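Local coordinates for protein succinate-semialdehyde dehydrogenase (NAD(P)(+)) (Marinobacter aquaeolei, PDB 3RH9) that probably oxidises succinate semialdehyde to succinate, using NAD+ or NADP+ as the electron acceptor, at residues Leu271-Ile279 against Ala305-Val314; Asn294-Ala303 against Thr389-Arg400. One frame throughout, in Å; residues are numbered along the deposited sequence.

Interaction 1. Residues Leu271-Ile279 against Ala305-Val314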
# COMPACT_ATOMS: atom_id res chain seq x y z
N LEU A 271 -14.82 -36.39 2.63
CA LEU A 271 -14.19 -36.33 3.96
C LEU A 271 -12.75 -36.80 3.97
O LEU A 271 -11.92 -36.24 4.68
CB LEU A 271 -14.99 -37.13 4.99
CG LEU A 271 -15.99 -36.38 5.83
CD1 LEU A 271 -16.69 -35.33 5.00
CD2 LEU A 271 -16.99 -37.34 6.42
N GLU A 272 -12.45 -37.85 3.22
CA GLU A 272 -11.11 -38.41 3.21
C GLU A 272 -10.13 -37.39 2.67
O GLU A 272 -9.03 -37.24 3.18
CB GLU A 272 -11.05 -39.70 2.39
CG GLU A 272 -11.71 -40.90 3.08
CD GLU A 272 -10.92 -41.39 4.31
OE1 GLU A 272 -9.68 -41.60 4.17
OE2 GLU A 272 -11.53 -41.58 5.39
N ALA A 273 -10.55 -36.67 1.63
CA ALA A 273 -9.68 -35.65 1.03
C ALA A 273 -9.46 -34.47 1.98
O ALA A 273 -8.34 -34.00 2.15
CB ALA A 273 -10.26 -35.18 -0.30
N ALA A 274 -10.53 -33.99 2.60
CA ALA A 274 -10.43 -32.93 3.59
C ALA A 274 -9.54 -33.34 4.79
O ALA A 274 -8.69 -32.58 5.24
CB ALA A 274 -11.81 -32.50 4.04
N ALA A 275 -9.74 -34.56 5.28
CA ALA A 275 -8.94 -35.08 6.38
C ALA A 275 -7.47 -35.11 5.98
O ALA A 275 -6.61 -34.67 6.74
CB ALA A 275 -9.41 -36.48 6.77
N ASP A 276 -7.21 -35.64 4.79
CA ASP A 276 -5.86 -35.66 4.24
C ASP A 276 -5.30 -34.25 4.17
O ASP A 276 -4.18 -33.99 4.61
CB ASP A 276 -5.87 -36.25 2.83
CG ASP A 276 -5.75 -37.75 2.82
OD1 ASP A 276 -6.02 -38.37 3.88
OD2 ASP A 276 -5.38 -38.31 1.76
N ASN A 277 -6.09 -33.34 3.62
CA ASN A 277 -5.65 -31.97 3.47
C ASN A 277 -5.41 -31.28 4.80
O ASN A 277 -4.44 -30.54 4.98
CB ASN A 277 -6.65 -31.19 2.63
CG ASN A 277 -6.35 -31.29 1.16
OD1 ASN A 277 -5.45 -30.62 0.65
ND2 ASN A 277 -7.10 -32.13 0.45
N LEU A 278 -6.31 -31.53 5.75
CA LEU A 278 -6.23 -30.87 7.04
C LEU A 278 -4.92 -31.23 7.72
O LEU A 278 -4.20 -30.33 8.18
CB LEU A 278 -7.41 -31.26 7.92
CG LEU A 278 -7.99 -30.16 8.79
CD1 LEU A 278 -8.81 -30.75 9.93
CD2 LEU A 278 -6.92 -29.21 9.32
N ILE A 279 -4.60 -32.52 7.77
CA ILE A 279 -3.36 -32.98 8.40
C ILE A 279 -2.11 -32.41 7.74
O ILE A 279 -1.13 -32.14 8.42
CB ILE A 279 -3.26 -34.50 8.44
CG1 ILE A 279 -4.42 -35.11 9.23
CG2 ILE A 279 -1.96 -34.91 9.07
CD1 ILE A 279 -4.33 -34.92 10.71
N ALA A 305 -17.85 -38.50 12.19
CA ALA A 305 -17.06 -39.23 11.22
C ALA A 305 -15.77 -38.46 10.95
O ALA A 305 -14.70 -39.04 10.78
CB ALA A 305 -17.84 -39.44 9.94
N PHE A 306 -15.87 -37.13 10.92
CA PHE A 306 -14.69 -36.35 10.60
C PHE A 306 -13.62 -36.42 11.70
O PHE A 306 -12.44 -36.57 11.40
CB PHE A 306 -15.03 -34.90 10.23
CG PHE A 306 -13.87 -34.14 9.62
CD1 PHE A 306 -13.35 -34.53 8.39
CD2 PHE A 306 -13.29 -33.08 10.28
CE1 PHE A 306 -12.28 -33.85 7.83
CE2 PHE A 306 -12.23 -32.40 9.72
CZ PHE A 306 -11.72 -32.79 8.49
N GLY A 307 -14.04 -36.31 12.96
CA GLY A 307 -13.10 -36.40 14.06
C GLY A 307 -12.37 -37.73 14.07
O GLY A 307 -11.16 -37.80 14.28
N GLN A 308 -13.14 -38.79 13.83
CA GLN A 308 -12.60 -40.14 13.78
C GLN A 308 -11.46 -40.19 12.78
O GLN A 308 -10.35 -40.61 13.11
CB GLN A 308 -13.69 -41.11 13.32
CG GLN A 308 -13.63 -42.47 13.99
CD GLN A 308 -14.12 -42.40 15.43
OE1 GLN A 308 -15.08 -41.68 15.73
NE2 GLN A 308 -13.45 -43.13 16.32
N LYS A 309 -11.76 -39.74 11.56
CA LYS A 309 -10.77 -39.71 10.50
C LYS A 309 -9.53 -38.92 10.91
O LYS A 309 -8.39 -39.32 10.59
CB LYS A 309 -11.37 -39.14 9.21
CG LYS A 309 -12.24 -40.11 8.44
CD LYS A 309 -13.14 -39.39 7.45
CE LYS A 309 -13.88 -40.38 6.55
NZ LYS A 309 -14.08 -41.72 7.20
N LEU A 310 -9.73 -37.82 11.63
CA LEU A 310 -8.60 -36.99 12.04
C LEU A 310 -7.78 -37.62 13.18
O LEU A 310 -6.56 -37.53 13.18
CB LEU A 310 -9.06 -35.58 12.41
CG LEU A 310 -9.46 -34.70 11.24
CD1 LEU A 310 -9.83 -33.32 11.74
CD2 LEU A 310 -8.34 -34.62 10.22
N ALA A 311 -8.48 -38.23 14.14
CA ALA A 311 -7.82 -38.89 15.26
C ALA A 311 -7.06 -40.11 14.76
O ALA A 311 -5.98 -40.43 15.25
CB ALA A 311 -8.83 -39.30 16.31
N GLU A 312 -7.65 -40.79 13.77
CA GLU A 312 -7.01 -41.92 13.11
C GLU A 312 -5.63 -41.59 12.53
O GLU A 312 -4.70 -42.38 12.63
CB GLU A 312 -7.92 -42.44 12.01
CG GLU A 312 -7.38 -43.66 11.31
CD GLU A 312 -8.30 -44.13 10.21
OE1 GLU A 312 -8.25 -43.55 9.10
OE2 GLU A 312 -9.08 -45.09 10.47
N ARG A 313 -5.52 -40.43 11.89
CA ARG A 313 -4.27 -40.01 11.26
C ARG A 313 -3.31 -39.41 12.25
O ARG A 313 -2.10 -39.61 12.16
CB ARG A 313 -4.55 -39.00 10.15
CG ARG A 313 -5.41 -39.56 9.07
CD ARG A 313 -6.01 -38.49 8.21
NE ARG A 313 -7.28 -38.95 7.64
CZ ARG A 313 -7.38 -39.68 6.54
NH1 ARG A 313 -6.29 -40.03 5.87
NH2 ARG A 313 -8.58 -40.05 6.10
N VAL A 314 -3.85 -38.66 13.20
CA VAL A 314 -3.04 -38.03 14.22
C VAL A 314 -2.29 -39.06 15.08
O VAL A 314 -1.12 -38.85 15.43
CB VAL A 314 -3.88 -37.11 15.13
CG1 VAL A 314 -3.15 -36.84 16.45
CG2 VAL A 314 -4.17 -35.81 14.41

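Interaction 2. Residues Asn294-Ala303 against Thr389-Arg400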
# COMPACT_ATOMS: atom_id res chain seq x y z
N ASN A 294 -6.67 -22.71 11.89
CA ASN A 294 -6.73 -22.39 13.31
C ASN A 294 -8.10 -22.73 13.87
O ASN A 294 -8.22 -23.16 15.02
CB ASN A 294 -6.37 -20.92 13.56
CG ASN A 294 -6.17 -20.62 15.02
OD1 ASN A 294 -6.94 -19.88 15.63
ND2 ASN A 294 -5.16 -21.21 15.61
N ARG A 295 -9.12 -22.55 13.05
CA ARG A 295 -10.49 -22.93 13.40
C ARG A 295 -11.01 -23.91 12.37
O ARG A 295 -11.06 -23.60 11.18
CB ARG A 295 -11.37 -21.68 13.46
CG ARG A 295 -11.11 -20.83 14.68
CD ARG A 295 -11.79 -19.51 14.57
NE ARG A 295 -11.35 -18.81 13.36
CZ ARG A 295 -12.09 -17.90 12.73
NH1 ARG A 295 -13.29 -17.61 13.20
NH2 ARG A 295 -11.64 -17.31 11.63
N ILE A 296 -11.35 -25.12 12.80
CA ILE A 296 -11.89 -26.12 11.87
C ILE A 296 -13.39 -26.18 12.02
O ILE A 296 -13.91 -26.69 13.01
CB ILE A 296 -11.27 -27.52 12.06
CG1 ILE A 296 -9.80 -27.55 11.65
CG2 ILE A 296 -12.01 -28.53 11.23
CD1 ILE A 296 -8.89 -26.88 12.61
N PHE A 297 -14.11 -25.64 11.05
CA PHE A 297 -15.56 -25.68 11.08
C PHE A 297 -16.05 -26.92 10.36
O PHE A 297 -15.77 -27.13 9.18
CB PHE A 297 -16.14 -24.43 10.42
CG PHE A 297 -15.95 -23.17 11.23
CD1 PHE A 297 -14.85 -22.36 11.02
CD2 PHE A 297 -16.89 -22.80 12.18
CE1 PHE A 297 -14.68 -21.20 11.75
CE2 PHE A 297 -16.72 -21.65 12.92
CZ PHE A 297 -15.61 -20.84 12.70
N VAL A 298 -16.79 -27.77 11.07
CA VAL A 298 -17.34 -28.97 10.48
C VAL A 298 -18.86 -29.05 10.60
O VAL A 298 -19.44 -28.74 11.65
CB VAL A 298 -16.70 -30.23 11.05
CG1 VAL A 298 -17.29 -31.45 10.38
CG2 VAL A 298 -15.20 -30.17 10.82
N HIS A 299 -19.50 -29.45 9.52
CA HIS A 299 -20.93 -29.59 9.50
C HIS A 299 -21.41 -30.71 10.43
O HIS A 299 -20.84 -31.80 10.47
CB HIS A 299 -21.42 -29.84 8.08
CG HIS A 299 -22.88 -29.62 7.91
ND1 HIS A 299 -23.81 -30.61 8.12
CD2 HIS A 299 -23.58 -28.51 7.57
CE1 HIS A 299 -25.02 -30.12 7.91
NE2 HIS A 299 -24.91 -28.85 7.57
N GLU A 300 -22.47 -30.44 11.18
CA GLU A 300 -22.94 -31.37 12.19
C GLU A 300 -23.14 -32.79 11.67
O GLU A 300 -22.92 -33.75 12.39
CB GLU A 300 -24.22 -30.84 12.86
CG GLU A 300 -23.97 -29.55 13.61
CD GLU A 300 -25.16 -29.05 14.41
OE1 GLU A 300 -26.26 -29.65 14.32
OE2 GLU A 300 -24.99 -28.04 15.14
N LYS A 301 -23.54 -32.94 10.41
CA LYS A 301 -23.87 -34.26 9.88
C LYS A 301 -22.64 -35.12 9.68
O LYS A 301 -22.75 -36.34 9.56
CB LYS A 301 -24.68 -34.16 8.58
CG LYS A 301 -26.03 -33.46 8.75
CD LYS A 301 -26.94 -33.69 7.54
CE LYS A 301 -28.40 -33.30 7.83
NZ LYS A 301 -28.61 -31.83 7.75
N VAL A 302 -21.47 -34.50 9.66
CA VAL A 302 -20.22 -35.21 9.38
C VAL A 302 -19.14 -34.99 10.45
O VAL A 302 -18.01 -35.47 10.32
CB VAL A 302 -19.68 -34.84 7.98
CG1 VAL A 302 -20.63 -35.35 6.89
CG2 VAL A 302 -19.49 -33.32 7.86
N ALA A 303 -19.50 -34.29 11.51
CA ALA A 303 -18.56 -33.99 12.60
C ALA A 303 -17.93 -35.23 13.22
O ALA A 303 -16.71 -35.31 13.33
CB ALA A 303 -19.24 -33.14 13.68
N THR A 389 -3.26 -20.01 17.45
CA THR A 389 -2.71 -20.95 18.42
C THR A 389 -1.23 -21.21 18.21
O THR A 389 -0.49 -21.44 19.16
CB THR A 389 -3.49 -22.29 18.38
OG1 THR A 389 -4.81 -22.10 18.92
CG2 THR A 389 -2.77 -23.36 19.15
N PHE A 390 -0.80 -21.16 16.95
CA PHE A 390 0.58 -21.44 16.59
C PHE A 390 1.15 -22.69 17.25
O PHE A 390 2.20 -22.65 17.87
CB PHE A 390 1.47 -20.23 16.89
CG PHE A 390 1.85 -19.46 15.68
CD1 PHE A 390 0.91 -19.16 14.71
CD2 PHE A 390 3.16 -19.06 15.48
CE1 PHE A 390 1.26 -18.47 13.58
CE2 PHE A 390 3.52 -18.36 14.34
CZ PHE A 390 2.56 -18.06 13.39
N GLY A 391 0.43 -23.79 17.10
CA GLY A 391 0.85 -25.06 17.67
C GLY A 391 0.03 -26.19 17.07
O GLY A 391 -0.91 -25.94 16.32
N PRO A 392 0.40 -27.43 17.38
CA PRO A 392 -0.20 -28.61 16.76
C PRO A 392 -1.55 -28.94 17.36
O PRO A 392 -1.81 -30.10 17.66
CB PRO A 392 0.78 -29.72 17.13
CG PRO A 392 1.34 -29.24 18.41
CD PRO A 392 1.58 -27.80 18.16
N LEU A 393 -2.42 -27.94 17.50
CA LEU A 393 -3.73 -28.14 18.08
C LEU A 393 -4.80 -28.01 17.01
O LEU A 393 -4.73 -27.11 16.17
CB LEU A 393 -3.96 -27.08 19.15
CG LEU A 393 -5.32 -27.07 19.85
CD1 LEU A 393 -5.67 -28.46 20.37
CD2 LEU A 393 -5.28 -26.03 20.97
N VAL A 394 -5.79 -28.90 17.02
CA VAL A 394 -6.85 -28.84 16.02
C VAL A 394 -8.21 -28.68 16.67
O VAL A 394 -8.78 -29.66 17.14
CB VAL A 394 -6.89 -30.11 15.15
CG1 VAL A 394 -8.04 -30.03 14.14
CG2 VAL A 394 -5.54 -30.35 14.47
N PRO A 395 -8.72 -27.45 16.71
CA PRO A 395 -9.99 -27.19 17.41
C PRO A 395 -11.22 -27.23 16.48
O PRO A 395 -11.28 -26.52 15.48
CB PRO A 395 -9.79 -25.79 18.00
CG PRO A 395 -8.33 -25.46 17.77
CD PRO A 395 -7.97 -26.21 16.53
N MSE A 396 -12.20 -28.07 16.83
CA MSE A 396 -13.33 -28.32 15.95
C MSE A 396 -14.61 -27.65 16.42
O MSE A 396 -15.08 -27.90 17.53
CB MSE A 396 -13.55 -29.82 15.82
CG MSE A 396 -12.36 -30.59 15.29
SE MSE A 396 -12.95 -32.38 14.74
CE MSE A 396 -11.29 -33.36 14.79
N ALA A 397 -15.17 -26.79 15.57
CA ALA A 397 -16.41 -26.09 15.88
C ALA A 397 -17.47 -26.60 14.95
O ALA A 397 -17.17 -26.90 13.81
CB ALA A 397 -16.22 -24.61 15.67
N LEU A 398 -18.70 -26.69 15.41
CA LEU A 398 -19.75 -27.20 14.53
C LEU A 398 -20.47 -26.08 13.80
O LEU A 398 -20.41 -24.93 14.23
CB LEU A 398 -20.76 -28.05 15.31
CG LEU A 398 -20.18 -29.25 16.04
CD1 LEU A 398 -21.31 -30.07 16.65
CD2 LEU A 398 -19.33 -30.10 15.12
N PHE A 399 -21.14 -26.41 12.70
CA PHE A 399 -22.04 -25.47 12.02
C PHE A 399 -23.09 -26.17 11.15
O PHE A 399 -22.94 -27.35 10.80
CB PHE A 399 -21.23 -24.46 11.19
CG PHE A 399 -20.75 -25.01 9.88
CD1 PHE A 399 -19.60 -25.76 9.81
CD2 PHE A 399 -21.46 -24.77 8.71
CE1 PHE A 399 -19.16 -26.26 8.60
CE2 PHE A 399 -21.03 -25.27 7.51
CZ PHE A 399 -19.88 -26.02 7.45
N ARG A 400 -24.14 -25.44 10.79
CA ARG A 400 -25.16 -25.95 9.87
C ARG A 400 -25.16 -25.25 8.49
O ARG A 400 -24.86 -25.88 7.48
CB ARG A 400 -26.57 -25.83 10.48
CG ARG A 400 -26.68 -26.20 11.95
CD ARG A 400 -27.10 -27.63 12.14
NE ARG A 400 -28.38 -27.92 11.50
CZ ARG A 400 -28.85 -29.15 11.31
NH1 ARG A 400 -28.14 -30.20 11.72
NH2 ARG A 400 -30.01 -29.35 10.71
O HOH W 1 -5.60 -23.69 16.45

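Interaction 1. Residues Leu271-Ile279 against Ala305-Val314
Arg-313 NH2 donates to Glu-272 OE1 at 2.7 Å, a hydrogen-bonded salt bridge in which the oxygen lies almost in the guanidinium plane while the donor arrives from above the carboxylate plane. One turn further along the first helix, Asp-276 forms a second salt bridge, its OD1 2.6 Å from Arg-313 NH1 and over one face of the guanidinium, the carboxylate and guanidinium planes 81° apart. The arginine reaches both acids with its chain extended from CG to NE, passing Ile-279 CG1 with its CD and laying NE 3.4 Å from Ala-275 CB. Lys-309 NZ also pairs with Glu-272 OE2, although the position of that oxygen is less certain. With an alanine at Arg-313, Asp-276 would probably lose its counter-charge in this contact and Glu-272 its more reliable one, and the methyl of Ala-275 would lose part of its cover.

Beneath these charges the axes of the two segments, 9.6 Å apart at their closest, cross at -45°, and the helices mesh knobs-into-holes. Ala-275 fits among Phe-306, Lys-309, Leu-310 and Arg-313. In return Phe-306 enters the hole formed by Leu-271, Ala-274, Ala-275 and Leu-278. Its CG is anti to the backbone N (chi1 -168°), which carries the ring across so that CE1 comes 3.7 Å from Ala-275 N, while Leu-278 CD1 meets the edge at CE2. Leu-310 CG rests over one face of that ring. At the far end Ile-279 CD1 touches Val-314 CG2 at 3.8 Å. The inner sides of both helices rest on a beta sheet: Phe-306 and Leu-278 both meet strands 262-265 and 295-299, and Ala-274 reaches Phe-421.

Interaction 2. Residues Asn294-Ala303 against Thr389-Arg400
Strands 295-299 and 393-399 run parallel, their axes 4.5 Å apart at the closest and turned by -38°, with Ile-296 level with Met-396 and His-299 with Phe-399. The backbone ladder passes from Ile-296 N to Pro-395 O, back through Ala-397 N to Ile-296 O, on through Val-298 N to Ala-397 O (2.9 Å), then Phe-399 N to Val-298 O, and ends with Glu-300 N bonded to Phe-399 O.

On one face of the sheet, which also carries the selenomethionine Met-396, Val-298 and Leu-398, Ile-296 CD1 touches Val-394 CG1 at 3.6 Å and Leu-398 CD2 packs on Ala-303 CB. The other face is largely aromatic. Phe-297 CD2 meets the methyl of Ala-397 at 4.0 Å, and its CB touches Phe-399 CD1. Phe-399 CG sits between the backbone N and the carbonyl carbon (chi1 79°), which swings the ring over the neighbouring strand until one face lies against His-299 CA. His-299 turns its edge to the face of Phe-399, a T-shaped pair with centroids 5.5 Å apart and planes at 88°.

Past the strand ends the contact turns polar. Arg-400 NH1, at 3.3 Å, approaches Glu-300 OE1 from above the carboxylate plane in a long salt bridge. At the opposite end a water donates to Asn-294 O and hydrogen-bonds Thr-389 OG1, which His-344 also holds. Strand 262-265 flanks 295-299 on its other side, and helix 402-409 packs on Phe-297 and Phe-399. Such parallel central strands between helices are characteristic of the alpha/beta catalytic domain of aldehyde dehydrogenases.

How the interactions relate
Both interactions belong to one alpha/beta unit, the helix pair packed on one face of the sheet. Strand 295-299 follows helix 271-283 and leads into helix 303-316, so interaction 2 supplies two of the strands on which the helix pair of interaction 1 lies. They touch directly: Leu-310 CD1 is 3.4 Å from Met-396 CE, which also meets Gly-307 CA. Interaction 1 is partly buried, apolar where it faces the sheet and salt-bridged on its outer side. Interaction 2 is mostly core, held by backbone hydrogen bonds and aromatic packing, with charge pairing confined to an exposed strand end. Neither lies at the predicted active-site glutamate.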